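Local coordinates for putative fimbriae assembly chaperone (Salmonella typhimurium, PDB 2CO7), which probably acts as a periplasmic chaperone that folds newly exported fimbrial subunits and escorts them to assembly, as other pilus chaperones do, at residues B[14-19]-B[30-35]; B[60-65]-B[77-82]; B[97-102]-B[120-125]. All blocks are in the same frame, centred on the assembly; numbering follows the deposited sequence.

How the contacts relate
All three contacts lie in the PapD-like N-terminal domain and follow one another along the chain, so none nests in or crosses another. Contact 1 closes first: 14-19, at the end of strand 10-16, pairs with 30-35 after a loop that includes strand 20-24. Contact 2 then pairs the arms of the hairpin formed by strands 59-68 and 73-80. Contact 3 joins strand 91-100 to strand 116-131. Strand 73-80 lies beside strand 30-35, and a probable hydrogen bond from I78 N to A30 O links contacts 1 and 2. V14 and L16 pack on I97, I122 and A124 of contact 3. Contacts 2 and 3 do not touch, and their centres are about 18 Å apart.

Contact 1 (B[14-19]-B[30-35]); sequences VKLGAT and ATLSVS
K15 and S35 form an antiparallel hydrogen-bonded pair. K15 N donates to S35 O at 3.0 Å, and S35 N returns a bond to K15 O at 2.9 Å. Both bonds are fairly straight. The next backbone bond, G17 N to S33 O at 2.8 Å, is more bent, with 143° at the hydrogen. It falls where the chain of 14-19 leaves the strand and turns off.

L16 and V34 are the neighbouring non-hydrogen-bonded pair, with side chains on the face away from K15 and S35. V34 CG2, anti to its backbone N, meets V14 CG2 at 3.9 Å, and these two side chains cross obliquely. L32 reaches back with CD1, which lies 4.3 Å from L16 CB and also near A18 CB. I97 and V95 of strand 91-100 back this apolar group.

On the other face the K15 chain runs extended past S35, its CD 3.9 Å from S35 CB. One water joins their tips, accepting from K15 NZ and also bonded to S35 OG. S33 OG is held by Q73 of the next strand, 73-80. On the outer side, L16 N and L16 O bond to side chains of another protein's chain. The arrangement is an edge-strand pair in the immunoglobulin-like N-terminal domain of a periplasmic pilus chaperone.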
loop_
_atom_site.group_PDB
_atom_site.type_symbol
_atom_site.label_atom_id
_atom_site.label_comp_id
_atom_site.label_asym_id
_atom_site.label_seq_id
_atom_site.Cartn_x
_atom_site.Cartn_y
_atom_site.Cartn_z
ATOM N N VAL B 14 3.721 11.552 2.984
ATOM C CA VAL B 14 5.079 11.195 3.431
ATOM C C VAL B 14 5.855 10.796 2.179
ATOM O O VAL B 14 5.268 10.232 1.246
ATOM C CB VAL B 14 5.091 10.083 4.544
ATOM C CG1 VAL B 14 4.642 8.697 3.996
ATOM C CG2 VAL B 14 6.459 9.970 5.181
ATOM N N LYS B 15 7.164 11.094 2.126
ATOM C CA LYS B 15 7.934 10.793 0.920
ATOM C C LYS B 15 8.940 9.716 1.248
ATOM O O LYS B 15 9.663 9.860 2.219
ATOM C CB LYS B 15 8.683 12.067 0.469
ATOM C CG LYS B 15 9.617 11.874 -0.752
ATOM C CD LYS B 15 10.383 13.197 -1.028
ATOM C CE LYS B 15 11.468 13.043 -2.063
ATOM N NZ LYS B 15 12.215 14.320 -2.248
ATOM N N LEU B 16 8.992 8.643 0.451
ATOM C CA LEU B 16 10.045 7.643 0.598
ATOM C C LEU B 16 10.949 7.737 -0.614
ATOM O O LEU B 16 10.497 8.079 -1.722
ATOM C CB LEU B 16 9.442 6.224 0.698
ATOM C CG LEU B 16 8.881 5.766 2.043
ATOM C CD1 LEU B 16 8.062 6.787 2.797
ATOM C CD2 LEU B 16 8.127 4.428 1.903
ATOM N N GLY B 17 12.227 7.450 -0.418
ATOM C CA GLY B 17 13.190 7.623 -1.489
ATOM C C GLY B 17 13.090 6.673 -2.660
ATOM O O GLY B 17 13.654 6.925 -3.726
ATOM N N ALA B 18 12.400 5.569 -2.459
ATOM C CA ALA B 18 12.255 4.526 -3.463
ATOM C C ALA B 18 10.921 3.801 -3.186
ATOM O O ALA B 18 10.358 3.964 -2.102
ATOM C CB ALA B 18 13.381 3.549 -3.343
ATOM N N THR B 19 10.490 2.969 -4.146
ATOM C CA THR B 19 9.265 2.172 -4.047
ATOM C C THR B 19 9.572 0.724 -3.614
ATOM O O THR B 19 8.661 0.013 -3.202
ATOM C CB THR B 19 8.455 2.128 -5.367
ATOM O OG1 THR B 19 9.268 1.560 -6.424
ATOM C CG2 THR B 19 7.894 3.513 -5.731
ATOM N N ALA B 30 20.856 -1.918 4.315
ATOM C CA ALA B 30 20.274 -1.120 3.250
ATOM C C ALA B 30 19.794 0.209 3.838
ATOM O O ALA B 30 19.759 0.408 5.072
ATOM C CB ALA B 30 19.142 -1.863 2.628
ATOM N N THR B 31 19.439 1.138 2.967
ATOM C CA THR B 31 18.936 2.422 3.457
ATOM C C THR B 31 17.714 2.816 2.696
ATOM O O THR B 31 17.485 2.356 1.564
ATOM C CB THR B 31 19.974 3.594 3.378
ATOM O OG1 THR B 31 20.416 3.774 2.021
ATOM C CG2 THR B 31 21.181 3.362 4.310
ATOM N N LEU B 32 16.913 3.686 3.310
ATOM C CA LEU B 32 15.689 4.189 2.647
ATOM C C LEU B 32 15.502 5.622 3.148
ATOM O O LEU B 32 15.434 5.843 4.351
ATOM C CB LEU B 32 14.481 3.331 3.027
ATOM C CG LEU B 32 13.113 3.812 2.507
ATOM C CD1 LEU B 32 13.037 3.891 0.983
ATOM C CD2 LEU B 32 12.014 2.877 3.085
ATOM N N SER B 33 15.487 6.598 2.244
ATOM C CA SER B 33 15.282 7.994 2.644
ATOM C C SER B 33 13.794 8.218 2.973
ATOM O O SER B 33 12.928 7.667 2.319
ATOM C CB SER B 33 15.748 8.908 1.509
ATOM O OG SER B 33 15.553 10.276 1.786
ATOM N N VAL B 34 13.514 9.039 3.979
ATOM C CA VAL B 34 12.136 9.438 4.307
ATOM C C VAL B 34 12.161 10.951 4.499
ATOM O O VAL B 34 13.046 11.470 5.183
ATOM C CB VAL B 34 11.634 8.763 5.644
ATOM C CG1 VAL B 34 12.548 9.118 6.784
ATOM C CG2 VAL B 34 10.161 9.128 5.961
ATOM N N SER B 35 11.211 11.641 3.868
ATOM C CA SER B 35 11.092 13.090 4.007
ATOM C C SER B 35 9.696 13.490 4.425
ATOM O O SER B 35 8.733 12.822 4.078
ATOM C CB SER B 35 11.487 13.811 2.700
ATOM O OG SER B 35 12.757 13.336 2.230
HETATM O O HOH W 1 13.673 14.637 0.193
#

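Contact 2 (B[60-65]-B[77-82]); sequences LVMPPL and RIVRTG
V61 and I78 meet on the buried face of this strand pair, side by side and pointing the same way. V61 has CG1 anti to its backbone N (chi1 -176°), which leaves CG2 beside that N. CG2 is the branch that touches, 4.0 Å from I78 CG1. V61 also rests on V48 and L76, and I78 on L128, so both side chains belong to the domain interior.

M62, R77, L60 and V79 are on the other face. In the conformer given, M62 bends at its last torsion (chi3 -71°), which brings CE over the partner strand. CE lies 3.6 Å from R77 CG. M62 and R77 run side by side here, while M62 and V79 cross at about a right angle. CE comes closer to V79 CG2 than usual van der Waals contact; as M62 has a second conformer, this approach is doubtful. L60 CB lies 4.3 Å from V79 CG2. Its CD2 also meets T81 CB at 4.2 Å, beyond the end of the strand.

Four backbone bonds bind the strands. L60 N to V79 O is 2.9 Å, and V79 N returns to L60 O. M62 and R77 form a second such pair, with M62 N to R77 O at 2.8 Å. R80 NH1 bonds G82 O within its own segment, from above that carbonyl's plane.

The chemistry is two-sided: backbone bonds fix the hairpin register, on one face buried aliphatic side chains, V61 and I78, meet, and the other lays aliphatic parts of more exposed side chains against each other.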
loop_
_atom_site.group_PDB
_atom_site.type_symbol
_atom_site.label_atom_id
_atom_site.label_comp_id
_atom_site.label_asym_id
_atom_site.label_seq_id
_atom_site.Cartn_x
_atom_site.Cartn_y
_atom_site.Cartn_z
ATOM N N LEU B 60 15.543 -5.069 11.370
ATOM C CA LEU B 60 15.311 -3.941 12.234
ATOM C C LEU B 60 15.519 -2.688 11.410
ATOM O O LEU B 60 16.390 -2.643 10.544
ATOM C CB LEU B 60 16.255 -3.986 13.422
ATOM C CG LEU B 60 15.794 -4.613 14.749
ATOM C CD1 LEU B 60 14.661 -5.566 14.619
ATOM C CD2 LEU B 60 16.968 -5.276 15.519
ATOM N N VAL B 61 14.665 -1.701 11.639
ATOM C CA VAL B 61 14.835 -0.390 11.033
ATOM C C VAL B 61 15.232 0.592 12.112
ATOM O O VAL B 61 14.638 0.621 13.202
ATOM C CB VAL B 61 13.558 0.124 10.290
ATOM C CG1 VAL B 61 13.856 1.482 9.591
ATOM C CG2 VAL B 61 13.103 -0.861 9.274
ATOM N N MET B 62 16.247 1.395 11.788
ATOM C CA MET B 62 16.852 2.363 12.715
ATOM C C MET B 62 16.838 3.771 12.128
ATOM O O MET B 62 17.396 3.986 11.042
ATOM C CB MET B 62 18.320 2.016 12.985
ATOM C CG MET B 62 18.584 0.907 14.003
ATOM S SD MET B 62 20.250 0.250 13.834
ATOM C CE MET B 62 20.025 -0.614 12.284
ATOM N N PRO B 63 16.256 4.749 12.846
ATOM C CA PRO B 63 15.545 4.617 14.133
ATOM C C PRO B 63 14.131 4.089 13.884
ATOM O O PRO B 63 13.530 4.478 12.893
ATOM C CB PRO B 63 15.476 6.069 14.642
ATOM C CG PRO B 63 15.464 6.920 13.388
ATOM C CD PRO B 63 16.292 6.144 12.358
ATOM N N PRO B 64 13.576 3.275 14.801
ATOM C CA PRO B 64 12.184 2.795 14.684
ATOM C C PRO B 64 11.141 3.879 14.978
ATOM O O PRO B 64 10.027 3.797 14.452
ATOM C CB PRO B 64 12.083 1.704 15.744
ATOM C CG PRO B 64 13.158 2.014 16.703
ATOM C CD PRO B 64 14.237 2.743 16.003
ATOM N N LEU B 65 11.549 4.891 15.747
ATOM C CA LEU B 65 10.679 5.958 16.199
ATOM C C LEU B 65 11.443 7.292 16.105
ATOM O O LEU B 65 12.520 7.434 16.704
ATOM C CB LEU B 65 10.311 5.676 17.648
ATOM C CG LEU B 65 8.843 5.641 18.014
ATOM C CD1 LEU B 65 8.208 6.939 17.660
ATOM C CD2 LEU B 65 8.202 4.500 17.220
ATOM N N ARG B 77 18.105 3.197 8.329
ATOM C CA ARG B 77 18.968 2.067 8.077
ATOM C C ARG B 77 18.178 0.790 8.330
ATOM O O ARG B 77 17.565 0.641 9.386
ATOM C CB ARG B 77 20.125 2.129 9.076
ATOM C CG ARG B 77 20.964 0.864 9.167
ATOM C CD ARG B 77 22.087 0.826 8.131
ATOM N NE ARG B 77 23.204 0.032 8.641
ATOM C CZ ARG B 77 24.114 -0.569 7.876
ATOM N NH1 ARG B 77 24.046 -0.466 6.551
ATOM N NH2 ARG B 77 25.096 -1.271 8.434
ATOM N N ILE B 78 18.256 -0.159 7.408
ATOM C CA ILE B 78 17.557 -1.442 7.561
ATOM C C ILE B 78 18.613 -2.550 7.642
ATOM O O ILE B 78 19.462 -2.618 6.779
ATOM C CB ILE B 78 16.653 -1.719 6.335
ATOM C CG1 ILE B 78 15.626 -0.589 6.130
ATOM C CG2 ILE B 78 15.989 -3.100 6.495
ATOM C CD1 ILE B 78 14.963 -0.559 4.745
ATOM N N VAL B 79 18.562 -3.407 8.667
ATOM C CA VAL B 79 19.620 -4.416 8.854
ATOM C C VAL B 79 18.968 -5.758 9.190
ATOM O O VAL B 79 18.008 -5.802 9.969
ATOM C CB VAL B 79 20.680 -3.983 9.941
ATOM C CG1 VAL B 79 21.428 -2.711 9.549
ATOM C CG2 VAL B 79 20.027 -3.776 11.302
ATOM N N ARG B 80 19.412 -6.829 8.525
ATOM C CA ARG B 80 18.978 -8.175 8.908
ATOM C C ARG B 80 19.509 -8.530 10.275
ATOM O O ARG B 80 20.711 -8.355 10.531
ATOM C CB ARG B 80 19.460 -9.224 7.903
ATOM C CG ARG B 80 18.845 -10.598 8.173
ATOM C CD ARG B 80 19.328 -11.711 7.199
ATOM N NE ARG B 80 20.775 -11.953 7.304
ATOM C CZ ARG B 80 21.397 -12.679 8.243
ATOM N NH1 ARG B 80 20.733 -13.276 9.224
ATOM N NH2 ARG B 80 22.722 -12.781 8.211
ATOM N N THR B 81 18.665 -9.082 11.151
ATOM C CA THR B 81 19.147 -9.391 12.515
ATOM C C THR B 81 19.300 -10.837 12.901
ATOM O O THR B 81 19.738 -11.120 14.033
ATOM C CB THR B 81 18.295 -8.769 13.632
ATOM O OG1 THR B 81 18.644 -9.426 14.850
ATOM C CG2 THR B 81 16.819 -9.025 13.410
ATOM N N GLY B 82 18.927 -11.744 12.013
ATOM C CA GLY B 82 19.034 -13.193 12.258
ATOM C C GLY B 82 18.111 -13.851 11.237
ATOM O O GLY B 82 18.185 -13.543 10.051
#

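Contact 3 (B[97-102]-B[120-125]); sequences IKAVPP and LSINAC
N123 OD1 accepts a hydrogen bond from K98 NZ at 2.7 Å. The two side chains lie side by side and point the same way. K98 leaves the backbone extended, with CG anti to its N, and then bends at chi3 (-58°) and chi4 (-71°). The second bend turns NZ back to the amide, and the lysine chain arches around OD1. Its CG lies only 3.2 Å from N123 OD1. The ammonium sits 19° out of the plane of the amide carbonyl. The other end of this amide is also held: N123 ND2 donates to the backbone of another protein's chain, and a weak bond runs from it to an acidic side chain there.

K98 and N123 are a non-hydrogen-bonded pair between two antiparallel strands. I97 N to A124 O and A124 N to I97 O are both 2.9 Å, on one side of it. On the other, A99 N to I122 O is 2.8 Å and I122 N returns to A99 O.

Residues 120-125 also pair, in parallel, with a strand of the other protein, so the chaperone sheet continues across the interface. This is consistent with donor-strand complementation, in which a pilus chaperone lends a strand to a subunit. L120 and I122 both pack on apolar side chains of that chain.

On the opposite face from K98, A99 CB meets I122 CG1 at 4.3 Å. F12 of strand 10-16 touches both residues. V100 CG2 lies 4.2 Å from S121 CB, while S121 OG bonds an acidic side chain of the other protein. C125 is joined to C96 by a disulfide, which ties the two neighbouring strands covalently beside the I97/A124 pair.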
loop_
_atom_site.group_PDB
_atom_site.type_symbol
_atom_site.label_atom_id
_atom_site.label_comp_id
_atom_site.label_asym_id
_atom_site.label_seq_id
_atom_site.Cartn_x
_atom_site.Cartn_y
_atom_site.Cartn_z
ATOM N N ILE B 97 6.256 2.791 6.830
ATOM C CA ILE B 97 6.544 4.071 7.455
ATOM C C ILE B 97 5.196 4.636 7.827
ATOM O O ILE B 97 4.391 4.895 6.924
ATOM C CB ILE B 97 7.200 5.037 6.408
ATOM C CG1 ILE B 97 8.534 4.502 5.877
ATOM C CG2 ILE B 97 7.326 6.481 6.944
ATOM C CD1 ILE B 97 9.457 4.004 6.908
ATOM N N LYS B 98 4.941 4.766 9.131
ATOM C CA LYS B 98 3.712 5.386 9.643
ATOM C C LYS B 98 4.012 6.832 10.003
ATOM O O LYS B 98 4.945 7.104 10.785
ATOM C CB LYS B 98 3.213 4.684 10.912
ATOM C CG LYS B 98 1.889 5.283 11.453
ATOM C CD LYS B 98 1.455 4.684 12.800
ATOM C CE LYS B 98 1.285 3.166 12.711
ATOM N NZ LYS B 98 0.072 2.834 11.890
ATOM N N ALA B 99 3.202 7.741 9.462
ATOM C CA ALA B 99 3.420 9.182 9.675
ATOM C C ALA B 99 2.163 9.747 10.313
ATOM O O ALA B 99 1.042 9.481 9.872
ATOM C CB ALA B 99 3.753 9.894 8.367
ATOM N N VAL B 100 2.379 10.535 11.356
ATOM C CA VAL B 100 1.313 11.028 12.217
ATOM C C VAL B 100 1.508 12.541 12.444
ATOM O O VAL B 100 2.534 12.955 12.988
ATOM C CB VAL B 100 1.312 10.239 13.559
ATOM C CG1 VAL B 100 0.332 10.804 14.516
ATOM C CG2 VAL B 100 1.027 8.735 13.289
ATOM N N PRO B 101 0.504 13.355 12.047
ATOM C CA PRO B 101 0.572 14.797 12.212
ATOM C C PRO B 101 0.152 15.223 13.616
ATOM O O PRO B 101 -0.490 14.443 14.309
ATOM C CB PRO B 101 -0.440 15.327 11.193
ATOM C CG PRO B 101 -1.454 14.218 11.018
ATOM C CD PRO B 101 -0.754 12.907 11.396
ATOM N N PRO B 102 0.476 16.456 14.017
ATOM C CA PRO B 102 0.008 16.932 15.321
ATOM C C PRO B 102 -1.512 17.086 15.320
ATOM O O PRO B 102 -2.091 17.234 14.252
ATOM C CB PRO B 102 0.679 18.303 15.481
ATOM C CG PRO B 102 1.429 18.583 14.264
ATOM C CD PRO B 102 1.270 17.465 13.285
ATOM N N LEU B 120 -5.492 13.168 9.634
ATOM C CA LEU B 120 -5.130 11.969 8.914
ATOM C C LEU B 120 -3.898 11.342 9.530
ATOM O O LEU B 120 -3.093 12.026 10.142
ATOM C CB LEU B 120 -4.843 12.340 7.466
ATOM C CG LEU B 120 -5.997 12.778 6.548
ATOM C CD1 LEU B 120 -5.435 13.366 5.253
ATOM C CD2 LEU B 120 -6.962 11.620 6.226
ATOM N N SER B 121 -3.746 10.040 9.363
ATOM C CA SER B 121 -2.443 9.440 9.536
ATOM C C SER B 121 -2.250 8.491 8.359
ATOM O O SER B 121 -3.217 7.983 7.804
ATOM C CB SER B 121 -2.345 8.704 10.865
ATOM O OG SER B 121 -3.133 7.543 10.846
ATOM N N ILE B 122 -1.007 8.278 7.954
ATOM C CA ILE B 122 -0.778 7.473 6.755
ATOM C C ILE B 122 0.329 6.456 6.960
ATOM O O ILE B 122 1.193 6.637 7.820
ATOM C CB ILE B 122 -0.602 8.346 5.456
ATOM C CG1 ILE B 122 0.627 9.232 5.543
ATOM C CG2 ILE B 122 -1.832 9.311 5.241
ATOM C CD1 ILE B 122 0.852 10.136 4.239
ATOM N N ASN B 123 0.261 5.374 6.187
ATOM C CA ASN B 123 1.219 4.275 6.293
ATOM C C ASN B 123 1.636 3.915 4.898
ATOM O O ASN B 123 0.794 3.510 4.082
ATOM C CB ASN B 123 0.581 3.054 6.962
ATOM C CG ASN B 123 -0.017 3.367 8.283
ATOM O OD1 ASN B 123 0.673 3.287 9.299
ATOM N ND2 ASN B 123 -1.301 3.761 8.298
ATOM N N ALA B 124 2.910 4.150 4.579
ATOM C CA ALA B 124 3.421 3.850 3.262
ATOM C C ALA B 124 4.346 2.660 3.391
ATOM O O ALA B 124 5.340 2.743 4.107
ATOM C CB ALA B 124 4.205 5.088 2.683
ATOM N N CYS B 125 4.078 1.596 2.631
ATOM C CA CYS B 125 4.874 0.373 2.731
ATOM C C CYS B 125 5.544 0.019 1.396
ATOM O O CYS B 125 4.879 0.039 0.322
ATOM C CB CYS B 125 3.989 -0.790 3.224
ATOM S SG CYS B 125 3.191 -0.495 4.849
#